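Cellulase (PDB 4W7W) probably hydrolyses the beta-1,4-glycosidic bonds of cellulose and related beta-glucans. Local coordinates at residues A[225-230]-A[236-241]; A[243-248]-A[283-288]. All coordinates share one frame; numbering follows the deposited sequence.

The two contacts follow one another along the chain around the sixth strand of the barrel. In contact 1 the segment leaving strand 219-226 meets residues 236-241 of the loop that leads to helix 243-258; contact 2 then packs the start of that helix on helix 273-288. Their centres lie about 13 Å apart, and they touch where L227 CD2 comes within 3.3 Å of G244 CA and Q225 CD within 3.7 Å of K247 CB. Contact 1 reaches the glycan pocket through Y226 and D230, whereas contact 2 belongs to the outer helical layer, with the side chain of L248 about 11 Å from a bound glucose unit.

Contact 1 of 2, residues A[225-230]-A[236-241]; sequences QYLDKD and PVCTSD. With BGC (beta-D-glucopyranose), chain C; BGC (beta-D-glucopyranose), chain B; GLC (alpha-D-glucopyranose), chain D.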
ATOM      1  N   GLN A 225      -0.973   4.867   8.336  1.00  5.38           N
ATOM      2  CA  GLN A 225      -0.972   5.735   9.512  1.00  5.71           C
ATOM      3  C   GLN A 225      -0.074   6.936   9.307  1.00  6.18           C
ATOM      4  O   GLN A 225       1.134   6.824   9.145  1.00  6.91           O
ATOM      5  CB  GLN A 225      -0.544   4.990  10.777  1.00  6.32           C
ATOM      6  CG  GLN A 225      -0.768   5.797  12.047  1.00  6.59           C
ATOM      7  CD  GLN A 225      -2.226   6.104  12.256  1.00  6.88           C
ATOM      8  OE1 GLN A 225      -3.055   5.203  12.291  1.00  7.37           O
ATOM      9  NE2 GLN A 225      -2.558   7.379  12.411  1.00  7.80           N
ATOM     10  N   TYR A 226      -0.709   8.100   9.360  1.00  6.84           N
ATOM     11  CA  TYR A 226      -0.025   9.390   9.361  1.00  7.01           C
ATOM     12  C   TYR A 226      -0.248  10.068  10.709  1.00  7.36           C
ATOM     13  O   TYR A 226      -1.142   9.688  11.470  1.00  8.95           O
ATOM     14  CB  TYR A 226      -0.536  10.236   8.189  1.00  7.89           C
ATOM     15  CG  TYR A 226      -0.130   9.674   6.843  1.00  7.49           C
ATOM     16  CD1 TYR A 226       1.106   9.962   6.294  1.00  8.40           C
ATOM     17  CD2 TYR A 226      -0.983   8.845   6.113  1.00  7.69           C
ATOM     18  CE1 TYR A 226       1.486   9.451   5.061  1.00  8.49           C
ATOM     19  CE2 TYR A 226      -0.595   8.326   4.874  1.00  7.93           C
ATOM     20  CZ  TYR A 226       0.646   8.641   4.350  1.00  7.70           C
ATOM     21  OH  TYR A 226       1.082   8.171   3.138  1.00  7.87           O
ATOM     22  N   LEU A 227       0.600  11.044  11.026  1.00  7.91           N
ATOM     23  CA  LEU A 227       0.710  11.522  12.400  1.00  8.96           C
ATOM     24  C   LEU A 227       0.318  12.979  12.599  1.00  9.68           C
ATOM     25  O   LEU A 227       0.502  13.516  13.687  1.00  9.86           O
ATOM     26  CB  LEU A 227       2.140  11.307  12.917  1.00  9.96           C
ATOM     27  CG  LEU A 227       2.693   9.880  12.969  1.00 11.24           C
ATOM     28  CD1 LEU A 227       3.959   9.801  13.796  1.00 10.45           C
ATOM     29  CD2 LEU A 227       1.662   8.852  13.396  1.00 15.53           C
ATOM     30  N   ASP A 228      -0.206  13.619  11.567  1.00  9.83           N
ATOM     31  CA  ASP A 228      -0.789  14.947  11.716  1.00 11.01           C
ATOM     32  C   ASP A 228      -2.203  14.870  12.341  1.00 11.65           C
ATOM     33  O   ASP A 228      -2.689  13.778  12.633  1.00 11.63           O
ATOM     34  CB  ASP A 228      -0.709  15.758  10.400  1.00 12.17           C
ATOM     35  CG  ASP A 228      -1.413  15.110   9.225  1.00 13.70           C
ATOM     36  OD1 ASP A 228      -1.706  13.895   9.258  1.00 14.37           O
ATOM     37  OD2 ASP A 228      -1.627  15.845   8.231  1.00 15.87           O
ATOM     38  N   LYS A 229      -2.835  16.027  12.589  1.00 12.39           N
ATOM     39  CA  LYS A 229      -4.027  16.092  13.448  1.00 13.57           C
ATOM     40  C   LYS A 229      -5.167  15.207  12.985  1.00 12.82           C
ATOM     41  O   LYS A 229      -5.869  14.633  13.826  1.00 16.48           O
ATOM     42  CB  LYS A 229      -4.533  17.539  13.594  1.00 16.64           C
ATOM     43  CG  LYS A 229      -5.724  17.720  14.549  1.00 23.43           C
ATOM     44  CD  LYS A 229      -6.280  19.145  14.523  1.00 29.39           C
ATOM     45  CE  LYS A 229      -7.202  19.437  15.709  1.00 35.45           C
ATOM     46  NZ  LYS A 229      -8.428  18.585  15.732  1.00 36.99           N
ATOM     47  N   ASP A 230      -5.350  15.104  11.674  1.00 12.38           N
ATOM     48  CA  ASP A 230      -6.412  14.273  11.123  1.00 12.21           C
ATOM     49  C   ASP A 230      -5.909  13.024  10.407  1.00 10.91           C
ATOM     50  O   ASP A 230      -6.666  12.375   9.687  1.00 12.12           O
ATOM     51  CB  ASP A 230      -7.319  15.077  10.192  1.00 14.28           C
ATOM     52  CG  ASP A 230      -6.667  15.430   8.875  1.00 16.53           C
ATOM     53  OD1 ASP A 230      -5.424  15.410   8.791  1.00 16.41           O
ATOM     54  OD2 ASP A 230      -7.425  15.748   7.923  1.00 25.25           O
ATOM     55  N   PRO A 236       3.193  18.644   7.666  1.00 13.27           N
ATOM     56  CA  PRO A 236       4.457  18.074   8.113  1.00 13.34           C
ATOM     57  C   PRO A 236       4.638  18.136   9.634  1.00 13.40           C
ATOM     58  O   PRO A 236       5.668  18.590  10.127  1.00 15.69           O
ATOM     59  CB  PRO A 236       5.483  18.969   7.418  1.00 15.68           C
ATOM     60  CG  PRO A 236       4.827  20.299   7.422  1.00 15.18           C
ATOM     61  CD  PRO A 236       3.390  19.994   7.101  1.00 14.99           C
ATOM     62  N   VAL A 237       3.624  17.683  10.360  1.00 14.13           N
ATOM     63  CA  VAL A 237       3.596  17.736  11.814  1.00 13.43           C
ATOM     64  C   VAL A 237       3.300  16.363  12.344  1.00 12.85           C
ATOM     65  O   VAL A 237       2.447  15.635  11.796  1.00 14.25           O
ATOM     66  CB  VAL A 237       2.500  18.693  12.283  1.00 17.44           C
ATOM     67  CG1 VAL A 237       2.321  18.652  13.800  1.00 17.16           C
ATOM     68  CG2 VAL A 237       2.826  20.098  11.822  1.00 19.68           C
ATOM     69  N   CYS A 238       4.014  15.989  13.387  1.00 11.80           N
ATOM     70  CA  CYS A 238       3.630  14.849  14.192  1.00 11.36           C
ATOM     71  C   CYS A 238       3.112  15.430  15.476  1.00 11.09           C
ATOM     72  O   CYS A 238       3.798  16.220  16.127  1.00 12.62           O
ATOM     73  CB  CYS A 238       4.812  13.928  14.403  1.00 11.20           C
ATOM     74  SG  CYS A 238       5.567  13.404  12.830  0.80 11.14           S
ATOM     75  N   THR A 239       1.883  15.078  15.842  1.00 11.25           N
ATOM     76  CA  THR A 239       1.223  15.775  16.942  1.00 11.71           C
ATOM     77  C   THR A 239       1.865  15.514  18.293  1.00 11.91           C
ATOM     78  O   THR A 239       1.692  16.315  19.193  1.00 13.71           O
ATOM     79  CB  THR A 239      -0.270  15.446  17.003  1.00 12.45           C
ATOM     80  OG1 THR A 239      -0.448  14.037  17.127  1.00 13.94           O
ATOM     81  CG2 THR A 239      -0.967  15.983  15.764  1.00 13.24           C
ATOM     82  N   SER A 240       2.606  14.422  18.431  1.00 11.25           N
ATOM     83  CA  SER A 240       3.464  14.204  19.587  1.00 11.47           C
ATOM     84  C   SER A 240       4.604  13.295  19.191  1.00 10.85           C
ATOM     85  O   SER A 240       4.601  12.735  18.096  1.00 11.64           O
ATOM     86  CB  SER A 240       2.714  13.570  20.752  1.00 12.01           C
ATOM     87  OG  SER A 240       2.617  12.165  20.559  1.00 12.63           O
ATOM     88  N   ASP A 241       5.548  13.121  20.112  1.00 11.06           N
ATOM     89  CA  ASP A 241       6.682  12.235  19.865  1.00 11.21           C
ATOM     90  C   ASP A 241       6.361  10.756  20.076  1.00 10.96           C
ATOM     91  O   ASP A 241       7.233   9.925  19.918  1.00 12.20           O
ATOM     92  CB  ASP A 241       7.931  12.677  20.645  1.00 12.65           C
ATOM     93  CG  ASP A 241       7.769  12.639  22.137  1.00 14.27           C
ATOM     94  OD1 ASP A 241       6.845  11.965  22.625  1.00 15.68           O
ATOM     95  OD2 ASP A 241       8.602  13.284  22.832  1.00 17.41           O
TER
HETATM   96  C2  BGC C   2      -9.009  10.555   7.962  1.00 16.57           C
HETATM   97  C3  BGC C   2      -7.989  10.922   6.900  1.00 15.26           C
HETATM   98  C4  BGC C   2      -8.670  11.540   5.670  1.00 15.95           C
HETATM   99  C5  BGC C   2      -9.652  12.643   6.034  1.00 18.52           C
HETATM  100  C6  BGC C   2     -10.448  13.111   4.813  1.00 22.53           C
HETATM  101  C1  BGC C   2      -9.966  11.703   8.227  1.00 18.66           C
HETATM  102  O2  BGC C   2      -8.347  10.153   9.171  1.00 16.32           O
HETATM  103  O3  BGC C   2      -7.328   9.714   6.546  1.00 14.45           O
HETATM  104  O4  BGC C   2      -7.727  12.131   4.772  1.00 16.14           O
HETATM  105  O5  BGC C   2     -10.576  12.171   7.017  1.00 18.39           O
HETATM  106  O6  BGC C   2     -11.212  14.268   5.176  1.00 28.26           O
HETATM  107  C2  BGC B   3      -6.817  12.056   2.571  1.00 17.18           C
HETATM  108  C3  BGC B   3      -6.112  11.144   1.578  1.00 16.18           C
HETATM  109  C4  BGC B   3      -4.909  10.458   2.218  1.00 15.52           C
HETATM  110  C5  BGC B   3      -5.326   9.793   3.525  1.00 14.71           C
HETATM  111  C6  BGC B   3      -4.132   9.254   4.289  1.00 14.46           C
HETATM  112  C1  BGC B   3      -7.151  11.265   3.821  1.00 15.43           C
HETATM  113  O2  BGC B   3      -8.030  12.584   2.025  1.00 20.51           O
HETATM  114  O3  BGC B   3      -5.678  11.914   0.457  1.00 20.20           O
HETATM  115  O4  BGC B   3      -4.316   9.527   1.312  1.00 14.46           O
HETATM  116  O5  BGC B   3      -5.954  10.739   4.389  1.00 14.11           O
HETATM  117  O6  BGC B   3      -4.540   8.692   5.541  1.00 14.89           O
HETATM  118  C1  GLC D   1     -13.590  12.779  11.955  1.00 31.62           C
HETATM  119  C2  GLC D   1     -13.969  12.862  10.487  1.00 25.39           C
HETATM  120  C3  GLC D   1     -13.201  11.805   9.706  1.00 21.80           C
HETATM  121  C4  GLC D   1     -11.711  12.110   9.824  1.00 20.75           C
HETATM  122  C5  GLC D   1     -11.345  12.036  11.304  1.00 26.22           C
HETATM  123  C6  GLC D   1      -9.880  12.365  11.583  1.00 29.85           C
HETATM  124  O1  GLC D   1     -14.045  11.519  12.449  1.00 42.94           O
HETATM  125  O2  GLC D   1     -15.384  12.718  10.332  1.00 31.38           O
HETATM  126  O3  GLC D   1     -13.634  11.837   8.355  1.00 24.21           O
HETATM  127  O4  GLC D   1     -10.974  11.156   9.067  1.00 18.84           O
HETATM  128  O5  GLC D   1     -12.171  12.928  12.084  1.00 31.80           O
HETATM  129  O6  GLC D   1      -9.571  12.036  12.942  1.00 30.19           O
HETATM  130  O   HOH W   1      -2.310  12.874  15.355  1.00 23.99           O
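L227 and T239 are joined by one backbone hydrogen bond, T239 N to L227 O at 3.0 Å, and the surroundings of this bond divide into a packed inner side and a wetter outer one. On the inner side, L227 CB rests 4.0 Å from C238 SG, and C238 CA brings a CA-H...O contact to the same carbonyl oxygen that T239 N uses. Leucine suits this buried place, where A278 and M282 of helix 273-288 and V243 of helix 243-258 also touch it. The sulfur of C238 is tied to C275 in a disulfide, which pins the loop to the start of helix 273-288.

All this happens at the C-terminal end of strand 219-226 in the (alpha/beta)8 barrel, the end where the active site of such barrels lies. Y226, on this strand, sends its ring to the glycan, CD2 lying 3.6 Å from O6 of a glucose unit of chain B, and its OH is hydrogen-bonded to E266. Further on, the backbone O of D230 accepts a 2.8 Å bond from O2 of the chain C glucose unit. The buried carboxylate of D228 accepts the backbone N-H groups of G233 (at OD1) and K235 (at OD2), which ties the start of the loop to residues further along it; a short acidic side chain suits that place.

Toward solvent the fit is looser. T239 turns CG2 anti to its own carbonyl carbon, and this methyl lies 3.7 Å from K229 N. OG1, between N and the carbonyl carbon (chi1 57°), instead meets a water 2.8 Å away; that water donates to D228 O at 2.9 Å and bridges the segments. The long aliphatic chain of K229 leads away from 236-241, carrying its ammonium group outward.

Contact 2 of 2, residues A[243-248]-A[283-288]; sequences VGQEKL and LTYMEK
This is a helix-helix contact in the outer layer of the barrel, between the first turns of helix 243-258 and the last turns of helix 273-288, where Y285 lies against Q245 and L248. The axes of the short segments approach to 9.3 Å at 37°, and the contact has no hydrogen bond across it. Closest are the two beta carbons, Q245 CB and Y285 CB, 3.7 Å apart. CG of Y285 stands anti to its backbone N (chi1 -179°), which extends the ring along helix 243-258, where it also touches Q249 and T252.

The glutamine crosses the tyrosine at about a right angle, its amide plane turned 38° from the ring; OE1 is 3.9 Å from Y285 CD1, and its hydrogen bond goes to Q249 NE2. Glutamine suits this partly exposed place because its methylenes can pack while its amide oxygen is bonded to Q249. Deeper in, L248 CB lies 4.0 Å from Y285 CE2, and L248 CD1 meets M286 CG at 3.9 Å. L248 and M286 are buried, both touching W293 and L264 of the barrel strands, and M286 also touches W296. Neighbouring helices packed side by side over a parallel beta barrel are the hallmark of the TIM-barrel fold of family 5 glycoside hydrolases.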
ATOM      1  N   VAL A 243       2.858   9.547  19.118  1.00  9.96           N
ATOM      2  CA  VAL A 243       1.523   9.318  18.563  1.00  9.74           C
ATOM      3  C   VAL A 243       1.465   8.158  17.575  1.00  9.39           C
ATOM      4  O   VAL A 243       0.447   7.488  17.461  1.00  9.97           O
ATOM      5  CB  VAL A 243       0.929  10.597  17.944  1.00 10.14           C
ATOM      6  CG1 VAL A 243       1.706  11.083  16.730  1.00 10.22           C
ATOM      7  CG2 VAL A 243      -0.542  10.429  17.626  1.00 10.71           C
ATOM      8  N   GLY A 244       2.547   7.925  16.840  1.00  9.84           N
ATOM      9  CA  GLY A 244       2.552   6.828  15.879  1.00  9.91           C
ATOM     10  C   GLY A 244       2.316   5.476  16.514  1.00  9.47           C
ATOM     11  O   GLY A 244       1.403   4.749  16.120  1.00 10.00           O
ATOM     12  N   GLN A 245       3.142   5.120  17.495  1.00 10.15           N
ATOM     13  CA  GLN A 245       2.951   3.838  18.178  1.00 10.57           C
ATOM     14  C   GLN A 245       1.596   3.786  18.861  1.00 10.17           C
ATOM     15  O   GLN A 245       0.929   2.754  18.823  1.00 11.12           O
ATOM     16  CB  GLN A 245       4.107   3.470  19.115  1.00 12.79           C
ATOM     17  CG  GLN A 245       4.271   4.345  20.340  1.00 14.07           C
ATOM     18  CD  GLN A 245       3.401   3.948  21.519  0.70 18.70           C
ATOM     19  OE1 GLN A 245       2.785   2.878  21.541  0.50 16.29           O
ATOM     20  NE2 GLN A 245       3.365   4.810  22.523  0.50 23.54           N
ATOM     21  N   GLU A 246       1.164   4.900  19.451  1.00  9.08           N
ATOM     22  CA  GLU A 246      -0.144   4.940  20.088  1.00  9.16           C
ATOM     23  C   GLU A 246      -1.277   4.539  19.143  1.00  8.51           C
ATOM     24  O   GLU A 246      -2.142   3.751  19.506  1.00  9.31           O
ATOM     25  CB  GLU A 246      -0.413   6.318  20.675  1.00 10.62           C
ATOM     26  CG  GLU A 246       0.444   6.576  21.904  1.00 13.07           C
ATOM     27  CD  GLU A 246       0.525   8.031  22.318  1.00 13.94           C
ATOM     28  OE1 GLU A 246      -0.208   8.858  21.734  1.00 14.57           O
ATOM     29  OE2 GLU A 246       1.325   8.336  23.242  1.00 16.14           O
ATOM     30  N   LYS A 247      -1.248   5.081  17.935  1.00  8.52           N
ATOM     31  CA  LYS A 247      -2.307   4.852  16.975  1.00  8.20           C
ATOM     32  C   LYS A 247      -2.256   3.473  16.338  1.00  7.37           C
ATOM     33  O   LYS A 247      -3.259   3.037  15.762  1.00  9.07           O
ATOM     34  CB  LYS A 247      -2.287   5.942  15.904  1.00  9.05           C
ATOM     35  CG  LYS A 247      -2.613   7.339  16.422  1.00 10.65           C
ATOM     36  CD  LYS A 247      -3.926   7.421  17.182  1.00 11.88           C
ATOM     37  CE  LYS A 247      -4.124   8.784  17.796  1.00 14.00           C
ATOM     38  NZ  LYS A 247      -5.418   8.877  18.534  1.00 16.80           N
ATOM     39  N   LEU A 248      -1.138   2.767  16.458  1.00  7.56           N
ATOM     40  CA  LEU A 248      -1.048   1.387  15.976  1.00  6.92           C
ATOM     41  C   LEU A 248      -1.559   0.354  16.971  1.00  7.18           C
ATOM     42  O   LEU A 248      -1.797  -0.785  16.584  1.00  7.50           O
ATOM     43  CB  LEU A 248       0.401   1.045  15.630  1.00  6.75           C
ATOM     44  CG  LEU A 248       1.053   1.854  14.495  1.00  7.55           C
ATOM     45  CD1 LEU A 248       2.434   1.306  14.221  1.00  8.23           C
ATOM     46  CD2 LEU A 248       0.221   1.834  13.221  1.00  7.74           C
ATOM     47  N   LEU A 283       8.565   2.531  14.496  1.00  8.02           N
ATOM     48  CA  LEU A 283       9.363   1.444  13.929  1.00  8.26           C
ATOM     49  C   LEU A 283       9.760   0.436  15.004  1.00  7.96           C
ATOM     50  O   LEU A 283       9.695  -0.779  14.787  1.00  9.04           O
ATOM     51  CB  LEU A 283      10.587   2.024  13.232  1.00  8.00           C
ATOM     52  CG  LEU A 283      10.306   2.889  12.006  1.00  8.34           C
ATOM     53  CD1 LEU A 283      11.579   3.544  11.535  1.00  9.81           C
ATOM     54  CD2 LEU A 283       9.714   2.079  10.887  1.00  9.80           C
ATOM     55  N   THR A 284      10.138   0.939  16.179  1.00  7.90           N
ATOM     56  CA  THR A 284      10.447   0.092  17.314  1.00  8.38           C
ATOM     57  C   THR A 284       9.212  -0.714  17.746  1.00  8.48           C
ATOM     58  O   THR A 284       9.300  -1.923  18.023  1.00  8.94           O
ATOM     59  CB  THR A 284      10.973   0.940  18.479  1.00  9.03           C
ATOM     60  OG1 THR A 284      12.221   1.511  18.094  1.00  9.76           O
ATOM     61  CG2 THR A 284      11.159   0.097  19.736  1.00 10.32           C
ATOM     62  N   TYR A 285       8.058  -0.052  17.753  1.00  7.65           N
ATOM     63  CA  TYR A 285       6.815  -0.721  18.141  1.00  8.23           C
ATOM     64  C   TYR A 285       6.491  -1.887  17.201  1.00  7.81           C
ATOM     65  O   TYR A 285       6.136  -2.987  17.643  1.00  8.03           O
ATOM     66  CB  TYR A 285       5.649   0.276  18.178  1.00  8.30           C
ATOM     67  CG  TYR A 285       4.355  -0.365  18.588  1.00  7.75           C
ATOM     68  CD1 TYR A 285       4.010  -0.491  19.924  1.00  8.27           C
ATOM     69  CD2 TYR A 285       3.472  -0.874  17.649  1.00  8.43           C
ATOM     70  CE1 TYR A 285       2.837  -1.107  20.312  1.00  8.61           C
ATOM     71  CE2 TYR A 285       2.307  -1.515  18.036  1.00  8.55           C
ATOM     72  CZ  TYR A 285       1.994  -1.621  19.366  1.00  8.05           C
ATOM     73  OH  TYR A 285       0.830  -2.255  19.719  1.00  9.14           O
ATOM     74  N   MET A 286       6.627  -1.667  15.898  1.00  7.28           N
ATOM     75  CA  MET A 286       6.334  -2.756  14.960  1.00  7.40           C
ATOM     76  C   MET A 286       7.309  -3.920  15.141  1.00  7.99           C
ATOM     77  O   MET A 286       6.894  -5.068  15.089  1.00  9.17           O
ATOM     78  CB  MET A 286       6.283  -2.242  13.526  1.00  7.44           C
ATOM     79  CG  MET A 286       5.029  -1.428  13.256  1.00  7.28           C
ATOM     80  SD  MET A 286       4.858  -0.888  11.543  1.00  7.52           S
ATOM     81  CE  MET A 286       6.050   0.437  11.521  1.00  7.72           C
ATOM     82  N   GLU A 287       8.596  -3.633  15.367  1.00  8.41           N
ATOM     83  CA  GLU A 287       9.562  -4.705  15.609  1.00 11.17           C
ATOM     84  C   GLU A 287       9.222  -5.494  16.867  1.00 11.16           C
ATOM     85  O   GLU A 287       9.291  -6.716  16.873  1.00 12.64           O
ATOM     86  CB  GLU A 287      10.994  -4.170  15.699  1.00 14.32           C
ATOM     87  CG  GLU A 287      11.604  -3.790  14.349  1.00 17.18           C
ATOM     88  CD  GLU A 287      13.097  -4.017  14.263  1.00 19.49           C
ATOM     89  OE1 GLU A 287      13.787  -3.876  15.296  1.00 22.47           O
ATOM     90  OE2 GLU A 287      13.591  -4.304  13.150  1.00 24.60           O
ATOM     91  N   LYS A 288       8.826  -4.784  17.917  1.00 10.15           N
ATOM     92  CA  LYS A 288       8.457  -5.420  19.181  1.00 11.53           C
ATOM     93  C   LYS A 288       7.241  -6.325  18.999  1.00 11.54           C
ATOM     94  O   LYS A 288       7.051  -7.302  19.732  1.00 16.63           O
ATOM     95  CB  LYS A 288       8.163  -4.347  20.236  1.00 13.45           C
ATOM     96  CG  LYS A 288       7.702  -4.848  21.602  1.00 19.60           C
ATOM     97  CD  LYS A 288       8.761  -5.675  22.301  0.80 26.64           C
ATOM     98  CE  LYS A 288       8.416  -5.911  23.766  0.80 35.83           C
ATOM     99  NZ  LYS A 288       9.095  -7.126  24.284  0.80 45.85           N
TER